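Local coordinates for superoxide dismutase (Clostridium difficile, PDB 3TJT), which probably protects the cell by converting superoxide into hydrogen peroxide and oxygen at an iron centre, at residues N4-K9 / Y55-L60; K28-K33 / E170-L175; R109-G112 / K116-Q119. One frame throughout, in Å; residues are numbered along the deposited sequence.

Contact 1. Residues N4-K9 / Y55-L60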
loop_
_atom_site.group_PDB
_atom_site.type_symbol
_atom_site.label_atom_id
_atom_site.label_comp_id
_atom_site.label_asym_id
_atom_site.label_seq_id
_atom_site.Cartn_x
_atom_site.Cartn_y
_atom_site.Cartn_z
ATOM N N ASN A 4 26.182 18.189 -0.028
ATOM C CA ASN A 4 26.044 17.046 0.866
ATOM C C ASN A 4 24.610 16.528 0.933
ATOM O O ASN A 4 24.210 15.932 1.932
ATOM C CB ASN A 4 26.535 17.397 2.274
ATOM C CG ASN A 4 25.833 18.615 2.847
ATOM O OD1 ASN A 4 25.091 19.309 2.144
ATOM N ND2 ASN A 4 26.068 18.889 4.131
ATOM N N LYS A 5 23.836 16.760 -0.123
ATOM C CA LYS A 5 22.477 16.229 -0.176
ATOM C C LYS A 5 22.495 14.716 -0.352
ATOM O O LYS A 5 23.486 14.143 -0.818
ATOM C CB LYS A 5 21.680 16.902 -1.289
ATOM C CG LYS A 5 21.430 18.378 -1.016
ATOM C CD LYS A 5 20.395 18.962 -1.957
ATOM C CE LYS A 5 20.084 20.405 -1.580
ATOM N NZ LYS A 5 19.033 20.981 -2.461
ATOM N N PHE A 6 21.404 14.061 0.034
ATOM C CA PHE A 6 21.294 12.623 -0.154
ATOM C C PHE A 6 21.199 12.294 -1.633
ATOM O O PHE A 6 20.654 13.071 -2.411
ATOM C CB PHE A 6 20.110 12.066 0.647
ATOM C CG PHE A 6 20.315 12.162 2.129
ATOM C CD1 PHE A 6 21.044 11.191 2.801
ATOM C CD2 PHE A 6 19.829 13.250 2.844
ATOM C CE1 PHE A 6 21.268 11.281 4.171
ATOM C CE2 PHE A 6 20.046 13.355 4.214
ATOM C CZ PHE A 6 20.768 12.364 4.881
ATOM N N LYS A 7 21.759 11.157 -2.028
ATOM C CA LYS A 7 21.764 10.797 -3.437
ATOM C C LYS A 7 21.226 9.400 -3.694
ATOM O O LYS A 7 21.279 8.528 -2.834
ATOM C CB LYS A 7 23.172 10.962 -4.022
ATOM C CG LYS A 7 23.720 12.370 -3.804
ATOM C CD LYS A 7 24.826 12.734 -4.775
ATOM C CE LYS A 7 25.059 14.241 -4.774
ATOM N NZ LYS A 7 25.228 14.776 -3.390
ATOM N N VAL A 8 20.680 9.200 -4.884
ATOM C CA VAL A 8 20.265 7.872 -5.304
ATOM C C VAL A 8 21.497 7.058 -5.689
ATOM O O VAL A 8 22.281 7.476 -6.536
ATOM C CB VAL A 8 19.325 7.961 -6.517
ATOM C CG1 VAL A 8 19.160 6.602 -7.162
ATOM C CG2 VAL A 8 17.980 8.555 -6.102
ATOM N N LYS A 9 21.670 5.903 -5.061
ATOM C CA LYS A 9 22.750 4.996 -5.438
ATOM C C LYS A 9 22.420 4.354 -6.785
ATOM O O LYS A 9 21.333 3.802 -6.967
ATOM C CB LYS A 9 22.936 3.920 -4.369
ATOM C CG LYS A 9 24.003 2.882 -4.708
ATOM C CD LYS A 9 24.326 2.024 -3.499
ATOM C CE LYS A 9 25.424 1.009 -3.795
ATOM N NZ LYS A 9 25.769 0.233 -2.569
ATOM N N TYR A 55 23.616 14.065 8.855
ATOM C CA TYR A 55 23.215 12.798 9.449
ATOM C C TYR A 55 23.259 11.735 8.351
ATOM O O TYR A 55 23.032 12.036 7.180
ATOM C CB TYR A 55 21.776 12.857 9.969
ATOM C CG TYR A 55 21.520 13.583 11.279
ATOM C CD1 TYR A 55 22.262 14.699 11.660
ATOM C CD2 TYR A 55 20.494 13.165 12.117
ATOM C CE1 TYR A 55 21.985 15.367 12.861
ATOM C CE2 TYR A 55 20.211 13.823 13.302
ATOM C CZ TYR A 55 20.958 14.915 13.671
ATOM O OH TYR A 55 20.652 15.548 14.863
ATOM N N SER A 56 23.530 10.494 8.732
ATOM C CA SER A 56 23.342 9.377 7.812
ATOM C C SER A 56 21.850 9.034 7.771
ATOM O O SER A 56 21.096 9.455 8.651
ATOM C CB SER A 56 24.124 8.165 8.292
ATOM O OG SER A 56 23.594 7.682 9.513
ATOM N N LEU A 57 21.421 8.275 6.766
ATOM C CA LEU A 57 20.028 7.832 6.722
ATOM C C LEU A 57 19.700 7.031 7.981
ATOM O O LEU A 57 18.610 7.164 8.549
ATOM C CB LEU A 57 19.742 6.992 5.463
ATOM C CG LEU A 57 19.739 7.700 4.104
ATOM C CD1 LEU A 57 19.589 6.686 2.956
ATOM C CD2 LEU A 57 18.631 8.742 4.029
ATOM N N CYS A 58 20.641 6.198 8.422
ATOM C CA CYS A 58 20.426 5.412 9.627
ATOM C C CYS A 58 20.208 6.300 10.844
ATOM O O CYS A 58 19.324 6.030 11.654
ATOM C CB CYS A 58 21.577 4.438 9.880
ATOM S SG CYS A 58 21.363 2.860 9.011
ATOM N N GLU A 59 21.006 7.355 10.965
ATOM C CA GLU A 59 20.847 8.282 12.083
ATOM C C GLU A 59 19.480 8.960 12.057
ATOM O O GLU A 59 18.834 9.121 13.097
ATOM C CB GLU A 59 21.971 9.322 12.093
ATOM C CG GLU A 59 23.287 8.731 12.574
ATOM C CD GLU A 59 24.469 9.671 12.404
ATOM O OE1 GLU A 59 24.456 10.516 11.488
ATOM O OE2 GLU A 59 25.428 9.543 13.192
ATOM N N LEU A 60 19.041 9.362 10.872
ATOM C CA LEU A 60 17.695 9.912 10.735
ATOM C C LEU A 60 16.647 8.902 11.211
ATOM O O LEU A 60 15.755 9.237 12.002
ATOM C CB LEU A 60 17.427 10.344 9.290
ATOM C CG LEU A 60 18.198 11.569 8.781
ATOM C CD1 LEU A 60 17.974 11.763 7.287
ATOM C CD2 LEU A 60 17.805 12.841 9.530
#

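Contact 2. Residues K28-K33 / E170-L175. With FE (Fe (III) ion), chain B.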
loop_
_atom_site.group_PDB
_atom_site.type_symbol
_atom_site.label_atom_id
_atom_site.label_comp_id
_atom_site.label_asym_id
_atom_site.label_seq_id
_atom_site.Cartn_x
_atom_site.Cartn_y
_atom_site.Cartn_z
ATOM N N LYS A 28 13.386 -0.251 -13.816
ATOM C CA LYS A 28 13.498 1.144 -14.227
ATOM C C LYS A 28 12.583 2.060 -13.409
ATOM O O LYS A 28 13.020 3.081 -12.893
ATOM C CB LYS A 28 13.192 1.298 -15.723
ATOM C CG LYS A 28 14.265 0.732 -16.642
ATOM C CD LYS A 28 15.153 1.834 -17.216
ATOM C CE LYS A 28 16.254 1.251 -18.109
ATOM N NZ LYS A 28 17.280 2.268 -18.494
ATOM N N LEU A 29 11.314 1.687 -13.289
ATOM C CA LEU A 29 10.371 2.510 -12.543
ATOM C C LEU A 29 10.748 2.532 -11.074
ATOM O O LEU A 29 10.767 3.583 -10.443
ATOM C CB LEU A 29 8.954 1.952 -12.685
ATOM C CG LEU A 29 8.283 2.148 -14.049
ATOM C CD1 LEU A 29 7.134 1.172 -14.203
ATOM C CD2 LEU A 29 7.812 3.573 -14.233
ATOM N N HIS A 30 11.034 1.360 -10.532
ATOM C CA HIS A 30 11.275 1.221 -9.096
ATOM C C HIS A 30 12.486 2.065 -8.689
ATOM O O HIS A 30 12.451 2.787 -7.690
ATOM C CB HIS A 30 11.499 -0.253 -8.765
ATOM C CG HIS A 30 11.189 -0.609 -7.343
ATOM N ND1 HIS A 30 11.362 -1.884 -6.850
ATOM C CD2 HIS A 30 10.693 0.129 -6.320
ATOM C CE1 HIS A 30 11.001 -1.915 -5.580
ATOM N NE2 HIS A 30 10.594 -0.707 -5.235
ATOM N N HIS A 31 13.560 1.985 -9.470
ATOM C CA HIS A 31 14.773 2.732 -9.145
ATOM C C HIS A 31 14.713 4.195 -9.588
ATOM O O HIS A 31 14.984 5.106 -8.802
ATOM C CB HIS A 31 16.003 2.043 -9.771
ATOM C CG HIS A 31 17.296 2.744 -9.489
ATOM N ND1 HIS A 31 17.706 3.864 -10.179
ATOM C CD2 HIS A 31 18.273 2.475 -8.591
ATOM C CE1 HIS A 31 18.878 4.261 -9.715
ATOM N NE2 HIS A 31 19.245 3.432 -8.754
ATOM N N ASP A 32 14.359 4.427 -10.850
ATOM C CA ASP A 32 14.462 5.769 -11.426
ATOM C C ASP A 32 13.313 6.705 -11.048
ATOM O O ASP A 32 13.474 7.919 -11.087
ATOM C CB ASP A 32 14.566 5.711 -12.953
ATOM C CG ASP A 32 15.791 4.951 -13.437
ATOM O OD1 ASP A 32 16.633 4.546 -12.613
ATOM O OD2 ASP A 32 15.906 4.749 -14.660
ATOM N N LYS A 33 12.152 6.143 -10.717
ATOM C CA LYS A 33 11.015 6.961 -10.297
ATOM C C LYS A 33 10.739 6.901 -8.787
ATOM O O LYS A 33 10.762 7.928 -8.114
ATOM C CB LYS A 33 9.747 6.578 -11.065
ATOM C CG LYS A 33 9.894 6.638 -12.571
ATOM C CD LYS A 33 10.187 8.037 -13.061
ATOM C CE LYS A 33 10.287 8.022 -14.587
ATOM N NZ LYS A 33 10.763 9.320 -15.120
ATOM N N GLU A 170 2.801 -2.871 -3.952
ATOM C CA GLU A 170 2.368 -3.384 -5.244
ATOM C C GLU A 170 3.215 -2.870 -6.416
ATOM O O GLU A 170 3.348 -3.571 -7.422
ATOM C CB GLU A 170 0.862 -3.144 -5.440
ATOM C CG GLU A 170 0.039 -4.088 -4.566
ATOM C CD GLU A 170 -1.446 -3.743 -4.510
ATOM O OE1 GLU A 170 -1.799 -2.545 -4.596
ATOM O OE2 GLU A 170 -2.242 -4.689 -4.376
ATOM N N HIS A 171 3.809 -1.687 -6.298
ATOM C CA HIS A 171 4.658 -1.216 -7.399
ATOM C C HIS A 171 5.824 -2.164 -7.665
ATOM O O HIS A 171 6.383 -2.182 -8.763
ATOM C CB HIS A 171 5.131 0.243 -7.248
ATOM C CG HIS A 171 6.006 0.496 -6.053
ATOM N ND1 HIS A 171 5.662 1.396 -5.065
ATOM C CD2 HIS A 171 7.209 -0.012 -5.698
ATOM C CE1 HIS A 171 6.621 1.429 -4.151
ATOM N NE2 HIS A 171 7.565 0.578 -4.510
ATOM N N ALA A 172 6.178 -2.971 -6.674
ATOM C CA ALA A 172 7.354 -3.824 -6.809
ATOM C C ALA A 172 7.092 -5.062 -7.645
ATOM O O ALA A 172 8.037 -5.721 -8.091
ATOM C CB ALA A 172 7.894 -4.233 -5.437
ATOM N N TYR A 173 5.820 -5.398 -7.850
ATOM C CA TYR A 173 5.495 -6.652 -8.508
ATOM C C TYR A 173 4.291 -6.643 -9.452
ATOM O O TYR A 173 4.046 -7.642 -10.121
ATOM C CB TYR A 173 5.318 -7.785 -7.486
ATOM C CG TYR A 173 4.149 -7.645 -6.514
ATOM C CD1 TYR A 173 2.862 -8.066 -6.862
ATOM C CD2 TYR A 173 4.346 -7.133 -5.234
ATOM C CE1 TYR A 173 1.791 -7.968 -5.942
ATOM C CE2 TYR A 173 3.284 -7.026 -4.317
ATOM C CZ TYR A 173 2.020 -7.441 -4.677
ATOM O OH TYR A 173 0.983 -7.336 -3.764
ATOM N N TYR A 174 3.549 -5.540 -9.515
ATOM C CA TYR A 174 2.271 -5.583 -10.229
ATOM C C TYR A 174 2.403 -5.762 -11.753
ATOM O O TYR A 174 1.592 -6.456 -12.370
ATOM C CB TYR A 174 1.364 -4.386 -9.875
ATOM C CG TYR A 174 -0.087 -4.812 -9.849
ATOM C CD1 TYR A 174 -0.590 -5.551 -8.785
ATOM C CD2 TYR A 174 -0.939 -4.522 -10.907
ATOM C CE1 TYR A 174 -1.915 -5.976 -8.761
ATOM C CE2 TYR A 174 -2.276 -4.949 -10.896
ATOM C CZ TYR A 174 -2.746 -5.676 -9.825
ATOM O OH TYR A 174 -4.052 -6.103 -9.803
ATOM N N LEU A 175 3.417 -5.164 -12.363
ATOM C CA LEU A 175 3.528 -5.272 -13.824
ATOM C C LEU A 175 3.723 -6.704 -14.299
ATOM O O LEU A 175 3.176 -7.101 -15.329
ATOM C CB LEU A 175 4.645 -4.380 -14.370
ATOM C CG LEU A 175 4.441 -2.875 -14.237
ATOM C CD1 LEU A 175 5.596 -2.135 -14.899
ATOM C CD2 LEU A 175 3.099 -2.441 -14.832
HETATM FE FE FE B . 9.435 -0.037 -3.544
HETATM O O HOH W 1 8.430 0.296 -1.580
#

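Contact 3. Residues R109-G112 / K116-Q119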
loop_
_atom_site.group_PDB
_atom_site.type_symbol
_atom_site.label_atom_id
_atom_site.label_comp_id
_atom_site.label_asym_id
_atom_site.label_seq_id
_atom_site.Cartn_x
_atom_site.Cartn_y
_atom_site.Cartn_z
ATOM N N ARG A 109 20.498 -22.243 13.429
ATOM C CA ARG A 109 20.337 -22.105 14.876
ATOM C C ARG A 109 18.968 -21.528 15.238
ATOM O O ARG A 109 18.270 -22.043 16.112
ATOM C CB ARG A 109 21.439 -21.210 15.442
ATOM C CG ARG A 109 21.441 -21.085 16.967
ATOM C CD ARG A 109 22.396 -19.988 17.404
ATOM N NE ARG A 109 21.932 -18.677 16.954
ATOM C CZ ARG A 109 22.732 -17.657 16.667
ATOM N NH1 ARG A 109 24.046 -17.794 16.784
ATOM N NH2 ARG A 109 22.218 -16.499 16.260
ATOM N N ASP A 110 18.578 -20.460 14.552
ATOM C CA ASP A 110 17.402 -19.698 14.965
ATOM C C ASP A 110 16.090 -20.130 14.316
ATOM O O ASP A 110 15.017 -19.843 14.846
ATOM C CB ASP A 110 17.655 -18.205 14.762
ATOM C CG ASP A 110 18.799 -17.701 15.613
ATOM O OD1 ASP A 110 19.117 -18.378 16.620
ATOM O OD2 ASP A 110 19.386 -16.650 15.288
ATOM N N PHE A 111 16.167 -20.821 13.181
ATOM C CA PHE A 111 14.959 -21.278 12.498
ATOM C C PHE A 111 14.885 -22.797 12.356
ATOM O O PHE A 111 13.860 -23.335 11.935
ATOM C CB PHE A 111 14.827 -20.614 11.120
ATOM C CG PHE A 111 14.746 -19.115 11.178
ATOM C CD1 PHE A 111 13.532 -18.481 11.396
ATOM C CD2 PHE A 111 15.885 -18.342 11.032
ATOM C CE1 PHE A 111 13.455 -17.102 11.462
ATOM C CE2 PHE A 111 15.818 -16.956 11.095
ATOM C CZ PHE A 111 14.601 -16.338 11.310
ATOM N N GLY A 112 15.967 -23.485 12.708
ATOM C CA GLY A 112 16.006 -24.935 12.595
ATOM C C GLY A 112 16.644 -25.408 11.299
ATOM O O GLY A 112 17.468 -26.329 11.292
ATOM N N LYS A 116 12.892 -24.048 6.743
ATOM C CA LYS A 116 11.942 -23.510 7.717
ATOM C C LYS A 116 11.999 -21.988 7.747
ATOM O O LYS A 116 10.963 -21.321 7.839
ATOM C CB LYS A 116 12.202 -24.082 9.111
ATOM C CG LYS A 116 11.701 -25.507 9.286
ATOM C CD LYS A 116 12.129 -26.076 10.628
ATOM C CE LYS A 116 11.593 -27.482 10.817
ATOM N NZ LYS A 116 12.090 -28.084 12.089
ATOM N N PHE A 117 13.209 -21.440 7.677
ATOM C CA PHE A 117 13.374 -19.997 7.561
ATOM C C PHE A 117 12.628 -19.467 6.328
ATOM O O PHE A 117 11.897 -18.469 6.400
ATOM C CB PHE A 117 14.847 -19.603 7.430
ATOM C CG PHE A 117 15.037 -18.307 6.703
ATOM C CD1 PHE A 117 14.704 -17.107 7.311
ATOM C CD2 PHE A 117 15.481 -18.287 5.387
ATOM C CE1 PHE A 117 14.838 -15.905 6.635
ATOM C CE2 PHE A 117 15.612 -17.087 4.701
ATOM C CZ PHE A 117 15.295 -15.895 5.328
ATOM N N LYS A 118 12.835 -20.127 5.193
ATOM C CA LYS A 118 12.234 -19.685 3.938
ATOM C C LYS A 118 10.706 -19.715 3.997
ATOM O O LYS A 118 10.046 -18.785 3.540
ATOM C CB LYS A 118 12.741 -20.539 2.769
ATOM C CG LYS A 118 12.303 -20.036 1.403
ATOM C CD LYS A 118 12.964 -20.839 0.285
ATOM C CE LYS A 118 12.484 -20.377 -1.088
ATOM N NZ LYS A 118 13.084 -21.196 -2.178
ATOM N N GLN A 119 10.138 -20.785 4.548
ATOM C CA GLN A 119 8.682 -20.885 4.645
ATOM C C GLN A 119 8.102 -19.768 5.505
ATOM O O GLN A 119 7.057 -19.204 5.169
ATOM C CB GLN A 119 8.257 -22.245 5.200
ATOM C CG GLN A 119 8.524 -23.392 4.230
ATOM C CD GLN A 119 8.075 -24.738 4.771
ATOM O OE1 GLN A 119 7.332 -24.810 5.753
ATOM N NE2 GLN A 119 8.521 -25.815 4.125
#

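Contact 1. Residues N4-K9 / Y55-L60
Ser56, whose backbone carbon borders the ring of Phe6, donates its N-H to Glu59 OE1 at 2.9 Å in a nearly straight bond that meets the carboxylate on its anti side, somewhat out of the carboxylate plane. In return Ser56 OG accepts from Glu59 N at 3.0 Å, so the two residues hold each other at the helix start. Just ahead of this cap, the carbonyl of Tyr55 faces the rim of Phe6: Tyr55 O lies 3.2 Å from Phe6 CZ, near the ring plane. The C-H edge thus faces a backbone oxygen, while apolar branches meet the ring obliquely. Leu57 CD2 reaches Phe6 CD1 at 3.7 Å as the two side chains slide past each other in opposite senses. Leu60 comes from the opposite direction, its CD1 oblique to the ring and 3.7 Å from Phe6 CZ. With CG opposite its carbonyl carbon (chi1 -67°), Phe6 carries its ring across to the helix. Phe6 also touches Asn43 of helix 24-46, and Leu57 packs on Tyr83 and Lys86 of helix 72-90. Phe6 of the N-terminal loop thus packs beside the capping box that opens helix 57-62, within the alpha-hairpin domain of iron/manganese superoxide dismutases.

Contact 2. Residues K28-K33 / E170-L175
His30 and His171 converge on one iron(III) ion, which makes this the tight end of the contact. His30 NE2 and His171 NE2 each bind the iron at 2.2 Å and come within 3.4 Å of each other as fellow ligands, not hydrogen-bonded. Their side chains cross at about a right angle, with ring planes at 62°; His30 NE2 lies at the edge of the His171 ring. His30 has CG anti to its backbone N (chi1 -156°), which swings NE2 toward the metal. A water 2.2 Å from the iron lies almost opposite His30, and His85 and Asp167 complete a site consistent with the family's trigonal bipyramid. Ala172 CA lies over one face of the His30 ring, and Ala172 CB is 3.9 Å from His30 CE1. From the second subunit, Glu170 accepts from His171 ND1, bracing a metal ligand across the dimer interface. The other end is looser and partly exposed: Leu29 and Leu175 cross at about a right angle and meet through single methyls, Leu29 CD1 to Leu175 CD1 at 3.7 Å. The contact joins helix 24-46 to the turn that follows strand 161-167, which ends with Asp167, and to the start of helix 174-177.

Contact 3. Residues R109-G112 / K116-Q119
Phe111 offers one ring face to the edge of Phe117 in a T-shaped stack: Phe117 CD1 stands 3.9 Å above the Phe111 plane, over its centre. The ring centroids are 5.3 Å apart and the planes meet at 62°. Nearer the backbone, on the same face, Phe117 CB packs on Phe111 CG at 3.8 Å. Phe117 sets CG anti to its own backbone N (chi1 154°), bringing CD1 over the other ring. The extended side chain of Lys116 runs alongside the end of the first helix, with CB 3.4 Å and CD 3.5 Å from Phe111 O. Gly112, the first residue past that helix, has a positive phi of 96° and turns the chain toward the next one. The guanidinium of Arg109 grips the carboxylate of Asp110 side-on, NE to OD1 at 2.9 Å and NH2 to OD2 at 3.0 Å. OD1 lies at the guanidinium edge, in its plane, while NE comes from above the carboxylate plane. Lys143 adds a salt bridge to Asp110 OD1. At this corner between helices 101-111 and 114-127, both phenylalanines rest on Leu136 of strand 132-138 and Ile146 of strand 144-150, and Phe117 also touches Trp194 of helix 194-202.

Overall arrangement
Contact 2 is the buried one, built on metal coordination and reinforced by a second subunit, and it ties the alpha-hairpin domain to the C-terminal domain. Contacts 1 and 3 each stay within one of these domains and lie on opposite sides of the chain's centre. Both rely on phenylalanine packing beside a helix end, but Phe6 meets leucines in a surface contact, whereas contact 3 pairs two aromatic rings in a partly buried corner. Contacts 1 and 2 touch where the loop of contact 1 packs on helix 24-46, which carries residues 28-33 of contact 2: His31 NE2 probably hydrogen-bonds Lys9 O, and Val8 packs against His31. Contact 3 lies away from the metal site.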